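Local coordinates for encapsidation protein (Lactococcus phage asccphi28, PDB 7JQP), which probably powers packaging of the phage genome into the capsid as an ATPase of the P-loop (ASCE) class in a viral DNA-packaging motor, at residues 272-277 / 309-314; 280-285 / 297-302. All coordinates share one frame; numbering follows the deposited sequence.

In the fold
Contact 1 (272-277 / 309-314) and contact 2 (280-285 / 297-302) join strands of one mixed sheet, ordered 324-325, 311-313, 273-277, 280-288, 293-300. Contact 2 is nested in the loop that contact 1 closes. Their centres are about 8 Å apart, and the inner strands are stitched by probable hydrogen bonds: Lys-272 N to Ile-284 O, 2.7 Å, and Leu-282 N to Val-275 O, 2.7 Å. The antiparallel meander, with 311-313 and then 324-325 added parallel beside its first strand, is consistent with an RNase H-like domain. The contacts lie about 30 and 27 Å, centre to centre, from the chain's middle, in a sheet separate from that of the probable Walker A loop.

Contact 1: residues 272-277 / 309-314; sequences KLLVKY and ITVFNN
Leu-274 and Ile-309 make the apolar centre: CD1 of the leucine meets CG2 of the isoleucine at 3.4 Å, the two side chains crossing at about a right angle. With the leucine's CG anti to its carbonyl carbon (chi1 -66°), that atom too lies near CG2 of Ile-309. Its CB meets CG2 of Val-311 at 4.0 Å on the same face. The other branch of that valine, CG1, reaches CB of Lys-276. On the reverse face Val-275 pairs with Phe-312, CG2 to CB at 4.1 Å, while CD2 at the edge of the phenylalanine ring comes beside the carbonyl O of Leu-274.

Three parallel-strand backbone bonds set the register. Leu-274 N donates to Thr-310 O at 3.1 Å, and Leu-274 O accepts from Phe-312 N at 2.8 Å; Lys-276 N then donates to Phe-312 O at 2.8 Å. At the polar edge, CG of Asn-313 lies anti to its backbone N (chi1 -168°), and ND2 makes a weak hydrogen bond to Lys-276 O, 3.3 Å. The same ND2 packs against CE of Lys-276, at 3.5 Å, where the lysine chain bends at chi3. Beyond it the ammonium NZ is held by a salt bridge to Glu-323 and a hydrogen bond to Thr-318 O.

Strand 311-313 runs parallel to the first meander strand, 273-277, on the edge away from 280-288, consistent with an RNase H-like sheet; 324-325 flanks it in turn. Helix 328-343 packs on Leu-273 and Phe-312 through Tyr-338 and Lys-334, and helix 352-365 packs on Val-275 and Tyr-277 through Phe-361 and Ala-364.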
loop_
_atom_site.group_PDB
_atom_site.type_symbol
_atom_site.label_atom_id
_atom_site.label_comp_id
_atom_site.label_asym_id
_atom_site.label_seq_id
_atom_site.Cartn_x
_atom_site.Cartn_y
_atom_site.Cartn_z
ATOM N N LYS A 272 -19.500 37.242 -23.020
ATOM C CA LYS A 272 -20.163 36.142 -23.715
ATOM C C LYS A 272 -21.148 35.426 -22.801
ATOM O O LYS A 272 -22.247 35.056 -23.230
ATOM C CB LYS A 272 -19.112 35.166 -24.241
ATOM C CG LYS A 272 -19.551 34.297 -25.405
ATOM C CD LYS A 272 -18.431 33.337 -25.793
ATOM C CE LYS A 272 -18.769 32.542 -27.041
ATOM N NZ LYS A 272 -17.536 32.116 -27.768
ATOM N N LEU A 273 -20.775 35.218 -21.542
ATOM C CA LEU A 273 -21.623 34.527 -20.586
ATOM C C LEU A 273 -21.439 35.146 -19.209
ATOM O O LEU A 273 -20.447 35.825 -18.937
ATOM C CB LEU A 273 -21.316 33.021 -20.548
ATOM C CG LEU A 273 -19.870 32.576 -20.336
ATOM C CD1 LEU A 273 -19.393 32.803 -18.915
ATOM C CD2 LEU A 273 -19.725 31.099 -20.714
ATOM N N LEU A 274 -22.419 34.905 -18.342
ATOM C CA LEU A 274 -22.418 35.438 -16.989
ATOM C C LEU A 274 -22.745 34.327 -16.005
ATOM O O LEU A 274 -23.544 33.433 -16.305
ATOM C CB LEU A 274 -23.438 36.573 -16.829
ATOM C CG LEU A 274 -23.181 37.860 -17.608
ATOM C CD1 LEU A 274 -24.485 38.597 -17.862
ATOM C CD2 LEU A 274 -22.210 38.748 -16.849
ATOM N N VAL A 275 -22.118 34.384 -14.834
ATOM C CA VAL A 275 -22.441 33.511 -13.714
ATOM C C VAL A 275 -22.643 34.397 -12.492
ATOM O O VAL A 275 -21.813 35.269 -12.211
ATOM C CB VAL A 275 -21.338 32.463 -13.464
ATOM C CG1 VAL A 275 -20.047 33.125 -13.017
ATOM C CG2 VAL A 275 -21.796 31.432 -12.437
ATOM N N LYS A 276 -23.751 34.191 -11.784
ATOM C CA LYS A 276 -24.067 34.984 -10.600
ATOM C C LYS A 276 -23.404 34.315 -9.401
ATOM O O LYS A 276 -23.767 33.195 -9.027
ATOM C CB LYS A 276 -25.574 35.114 -10.396
ATOM C CG LYS A 276 -25.934 35.900 -9.137
ATOM C CD LYS A 276 -27.423 36.208 -9.032
ATOM C CE LYS A 276 -28.275 34.952 -8.937
ATOM N NZ LYS A 276 -29.722 35.296 -8.798
ATOM N N TYR A 277 -22.434 34.999 -8.800
ATOM C CA TYR A 277 -21.700 34.446 -7.673
ATOM C C TYR A 277 -21.462 35.520 -6.626
ATOM O O TYR A 277 -20.966 36.606 -6.942
ATOM C CB TYR A 277 -20.356 33.856 -8.115
ATOM C CG TYR A 277 -19.794 32.878 -7.114
ATOM C CD1 TYR A 277 -20.400 31.646 -6.915
ATOM C CD2 TYR A 277 -18.673 33.188 -6.357
ATOM C CE1 TYR A 277 -19.901 30.745 -5.998
ATOM C CE2 TYR A 277 -18.165 32.293 -5.436
ATOM C CZ TYR A 277 -18.784 31.073 -5.261
ATOM O OH TYR A 277 -18.286 30.174 -4.346
ATOM N N ILE A 309 -28.101 38.511 -21.990
ATOM C CA ILE A 309 -26.979 37.602 -21.782
ATOM C C ILE A 309 -27.381 36.532 -20.775
ATOM O O ILE A 309 -27.964 36.831 -19.725
ATOM C CB ILE A 309 -25.735 38.374 -21.316
ATOM C CG1 ILE A 309 -25.356 39.427 -22.361
ATOM C CG2 ILE A 309 -24.581 37.409 -21.071
ATOM C CD1 ILE A 309 -24.141 40.262 -22.001
ATOM N N THR A 310 -27.063 35.278 -21.090
ATOM C CA THR A 310 -27.442 34.171 -20.221
ATOM C C THR A 310 -26.662 34.232 -18.913
ATOM O O THR A 310 -25.484 34.601 -18.886
ATOM C CB THR A 310 -27.191 32.830 -20.915
ATOM O OG1 THR A 310 -25.785 32.544 -20.917
ATOM C CG2 THR A 310 -27.708 32.859 -22.352
ATOM N N VAL A 311 -27.331 33.871 -17.821
ATOM C CA VAL A 311 -26.750 33.891 -16.484
ATOM C C VAL A 311 -26.820 32.489 -15.900
ATOM O O VAL A 311 -27.865 31.833 -15.973
ATOM C CB VAL A 311 -27.470 34.893 -15.564
ATOM C CG1 VAL A 311 -26.881 34.835 -14.161
ATOM C CG2 VAL A 311 -27.381 36.295 -16.138
ATOM N N PHE A 312 -25.711 32.027 -15.335
ATOM C CA PHE A 312 -25.639 30.721 -14.692
ATOM C C PHE A 312 -25.539 30.905 -13.190
ATOM O O PHE A 312 -24.715 31.687 -12.707
ATOM C CB PHE A 312 -24.450 29.922 -15.243
ATOM C CG PHE A 312 -24.638 29.561 -16.670
ATOM C CD1 PHE A 312 -25.326 28.412 -17.016
ATOM C CD2 PHE A 312 -24.186 30.402 -17.671
ATOM C CE1 PHE A 312 -25.565 28.114 -18.326
ATOM C CE2 PHE A 312 -24.389 30.095 -18.989
ATOM C CZ PHE A 312 -25.149 29.006 -19.312
ATOM N N ASN A 313 -26.381 30.189 -12.453
ATOM C CA ASN A 313 -26.430 30.304 -11.004
ATOM C C ASN A 313 -26.085 28.956 -10.392
ATOM O O ASN A 313 -26.767 27.957 -10.647
ATOM C CB ASN A 313 -27.806 30.791 -10.547
ATOM C CG ASN A 313 -27.828 31.196 -9.088
ATOM O OD1 ASN A 313 -28.789 30.924 -8.377
ATOM N ND2 ASN A 313 -26.763 31.848 -8.635
ATOM N N ASN A 314 -25.026 28.940 -9.584
ATOM C CA ASN A 314 -24.607 27.717 -8.914
ATOM C C ASN A 314 -25.604 27.311 -7.837
ATOM O O ASN A 314 -25.847 26.117 -7.625
ATOM C CB ASN A 314 -23.217 27.919 -8.315
ATOM C CG ASN A 314 -22.776 26.757 -7.460
ATOM O OD1 ASN A 314 -22.951 25.599 -7.830
ATOM N ND2 ASN A 314 -22.206 27.061 -6.300
#

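Contact 2: residues 280-285 / 297-302; sequences QYLGIA and YQVYKT
Gln-280 begins the contact by laying its amide against Val-299 and Lys-301. The chain, extended beyond CG, carries the amide out to the valine, where OE1 packs on CG1, while NE2 lies 3.7 Å from CG of Lys-301, those two side chains running side by side. Tyr-281 is gripped by a pair of backbone bonds, its N donating to Tyr-300 O at 3.0 Å and its O accepting a nearly straight bond from Tyr-300 N at 2.8 Å. Its ring turns an edge to that Tyr-300 O, which lies in the ring plane near CD1.

Leu-282 crosses to the opposite face and sits alongside Val-299, pointing the same way, with CD2 3.5 Å from CG2. Gly-283 returns to the hydrogen-bonded pattern: Gln-298 N donates to its O, and its own N reaches Gln-298 O at 2.9 Å from 35° above that carbonyl plane. The Tyr-300 ring lies on the same face of the sheet as Tyr-281 and Gln-298, a face to which Gly-283 brings no side chain. Ile-284 then makes a CH-pi contact, CG1 standing over the centre of the Tyr-297 ring at 4.2 Å. Last comes Ala-285, whose CB rests 3.6 Å from NE2 of Gln-298.

This is a beta hairpin of strands 280-288 and 293-300. Strand 273-277 borders the first strand and 348-349 the second. Helix 352-365 covers the face of Leu-282, Ile-284 and Val-299; its Trp-358 NE1 also donates to Gln-298 O, the carbonyl that already accepts from Gly-283 N. Tyr-297 OH hydrogen-bonds to Tyr-338 O of helix 328-343.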
loop_
_atom_site.group_PDB
_atom_site.type_symbol
_atom_site.label_atom_id
_atom_site.label_comp_id
_atom_site.label_asym_id
_atom_site.label_seq_id
_atom_site.Cartn_x
_atom_site.Cartn_y
_atom_site.Cartn_z
ATOM N N GLN A 280 -22.849 39.077 -6.935
ATOM C CA GLN A 280 -22.281 39.760 -8.086
ATOM C C GLN A 280 -22.439 38.857 -9.300
ATOM O O GLN A 280 -22.866 37.704 -9.191
ATOM C CB GLN A 280 -20.804 40.105 -7.876
ATOM C CG GLN A 280 -20.540 41.433 -7.192
ATOM C CD GLN A 280 -19.056 41.745 -7.105
ATOM O OE1 GLN A 280 -18.215 40.852 -7.234
ATOM N NE2 GLN A 280 -18.726 43.016 -6.899
ATOM N N TYR A 281 -22.082 39.389 -10.464
ATOM C CA TYR A 281 -22.099 38.630 -11.705
ATOM C C TYR A 281 -20.699 38.618 -12.295
ATOM O O TYR A 281 -20.092 39.677 -12.487
ATOM C CB TYR A 281 -23.091 39.219 -12.708
ATOM C CG TYR A 281 -24.510 39.279 -12.196
ATOM C CD1 TYR A 281 -24.914 40.287 -11.331
ATOM C CD2 TYR A 281 -25.446 38.329 -12.577
ATOM C CE1 TYR A 281 -26.210 40.348 -10.860
ATOM C CE2 TYR A 281 -26.745 38.382 -12.110
ATOM C CZ TYR A 281 -27.122 39.393 -11.253
ATOM O OH TYR A 281 -28.418 39.450 -10.788
ATOM N N LEU A 282 -20.189 37.422 -12.565
ATOM C CA LEU A 282 -18.888 37.244 -13.191
ATOM C C LEU A 282 -19.097 36.967 -14.672
ATOM O O LEU A 282 -19.923 36.125 -15.037
ATOM C CB LEU A 282 -18.118 36.094 -12.550
ATOM C CG LEU A 282 -17.771 36.207 -11.068
ATOM C CD1 LEU A 282 -17.159 34.893 -10.599
ATOM C CD2 LEU A 282 -16.825 37.360 -10.817
ATOM N N GLY A 283 -18.357 37.673 -15.514
ATOM C CA GLY A 283 -18.507 37.537 -16.947
ATOM C C GLY A 283 -17.180 37.237 -17.608
ATOM O O GLY A 283 -16.123 37.687 -17.166
ATOM N N ILE A 284 -17.254 36.454 -18.682
ATOM C CA ILE A 284 -16.102 36.130 -19.512
ATOM C C ILE A 284 -16.347 36.721 -20.891
ATOM O O ILE A 284 -17.379 36.451 -21.513
ATOM C CB ILE A 284 -15.866 34.611 -19.602
ATOM C CG1 ILE A 284 -15.437 34.067 -18.239
ATOM C CG2 ILE A 284 -14.826 34.305 -20.670
ATOM C CD1 ILE A 284 -15.236 32.564 -18.199
ATOM N N ALA A 285 -15.398 37.521 -21.366
ATOM C CA ALA A 285 -15.511 38.194 -22.651
ATOM C C ALA A 285 -14.462 37.635 -23.599
ATOM O O ALA A 285 -13.284 37.536 -23.241
ATOM C CB ALA A 285 -15.334 39.706 -22.501
ATOM N N TYR A 297 -11.560 38.395 -18.270
ATOM C CA TYR A 297 -12.372 37.991 -17.130
ATOM C C TYR A 297 -12.795 39.248 -16.385
ATOM O O TYR A 297 -11.941 40.015 -15.928
ATOM C CB TYR A 297 -11.593 37.046 -16.216
ATOM C CG TYR A 297 -11.497 35.630 -16.738
ATOM C CD1 TYR A 297 -11.237 35.379 -18.078
ATOM C CD2 TYR A 297 -11.660 34.546 -15.888
ATOM C CE1 TYR A 297 -11.152 34.088 -18.557
ATOM C CE2 TYR A 297 -11.572 33.250 -16.359
ATOM C CZ TYR A 297 -11.316 33.027 -17.695
ATOM O OH TYR A 297 -11.228 31.740 -18.173
ATOM N N GLN A 298 -14.106 39.454 -16.259
ATOM C CA GLN A 298 -14.641 40.691 -15.715
ATOM C C GLN A 298 -15.671 40.395 -14.633
ATOM O O GLN A 298 -16.220 39.294 -14.544
ATOM C CB GLN A 298 -15.289 41.560 -16.810
ATOM C CG GLN A 298 -14.570 41.549 -18.148
ATOM C CD GLN A 298 -15.493 41.913 -19.302
ATOM O OE1 GLN A 298 -16.694 41.644 -19.260
ATOM N NE2 GLN A 298 -14.936 42.534 -20.335
ATOM N N VAL A 299 -15.932 41.417 -13.817
ATOM C CA VAL A 299 -16.921 41.365 -12.748
ATOM C C VAL A 299 -17.874 42.537 -12.924
ATOM O O VAL A 299 -17.434 43.675 -13.123
ATOM C CB VAL A 299 -16.257 41.418 -11.358
ATOM C CG1 VAL A 299 -17.291 41.225 -10.262
ATOM C CG2 VAL A 299 -15.154 40.372 -11.265
ATOM N N TYR A 300 -19.174 42.262 -12.862
ATOM C CA TYR A 300 -20.206 43.284 -12.986
ATOM C C TYR A 300 -21.042 43.307 -11.714
ATOM O O TYR A 300 -21.577 42.274 -11.297
ATOM C CB TYR A 300 -21.093 43.023 -14.205
ATOM C CG TYR A 300 -20.354 43.116 -15.520
ATOM C CD1 TYR A 300 -19.754 41.996 -16.079
ATOM C CD2 TYR A 300 -20.251 44.323 -16.200
ATOM C CE1 TYR A 300 -19.072 42.074 -17.279
ATOM C CE2 TYR A 300 -19.572 44.410 -17.402
ATOM C CZ TYR A 300 -18.983 43.283 -17.936
ATOM O OH TYR A 300 -18.307 43.369 -19.131
ATOM N N LYS A 301 -21.148 44.488 -11.098
ATOM C CA LYS A 301 -21.915 44.615 -9.862
ATOM C C LYS A 301 -23.409 44.440 -10.111
ATOM O O LYS A 301 -24.118 43.872 -9.272
ATOM C CB LYS A 301 -21.633 45.966 -9.205
ATOM C CG LYS A 301 -20.317 46.011 -8.436
ATOM C CD LYS A 301 -20.094 47.362 -7.767
ATOM C CE LYS A 301 -18.981 47.288 -6.729
ATOM N NZ LYS A 301 -18.942 48.496 -5.855
ATOM N N THR A 302 -23.910 44.931 -11.245
ATOM C CA THR A 302 -25.332 44.856 -11.548
ATOM C C THR A 302 -25.533 44.426 -12.996
ATOM O O THR A 302 -24.651 44.585 -13.843
ATOM C CB THR A 302 -26.038 46.200 -11.307
ATOM O OG1 THR A 302 -27.447 46.050 -11.523
ATOM C CG2 THR A 302 -25.497 47.271 -12.249
#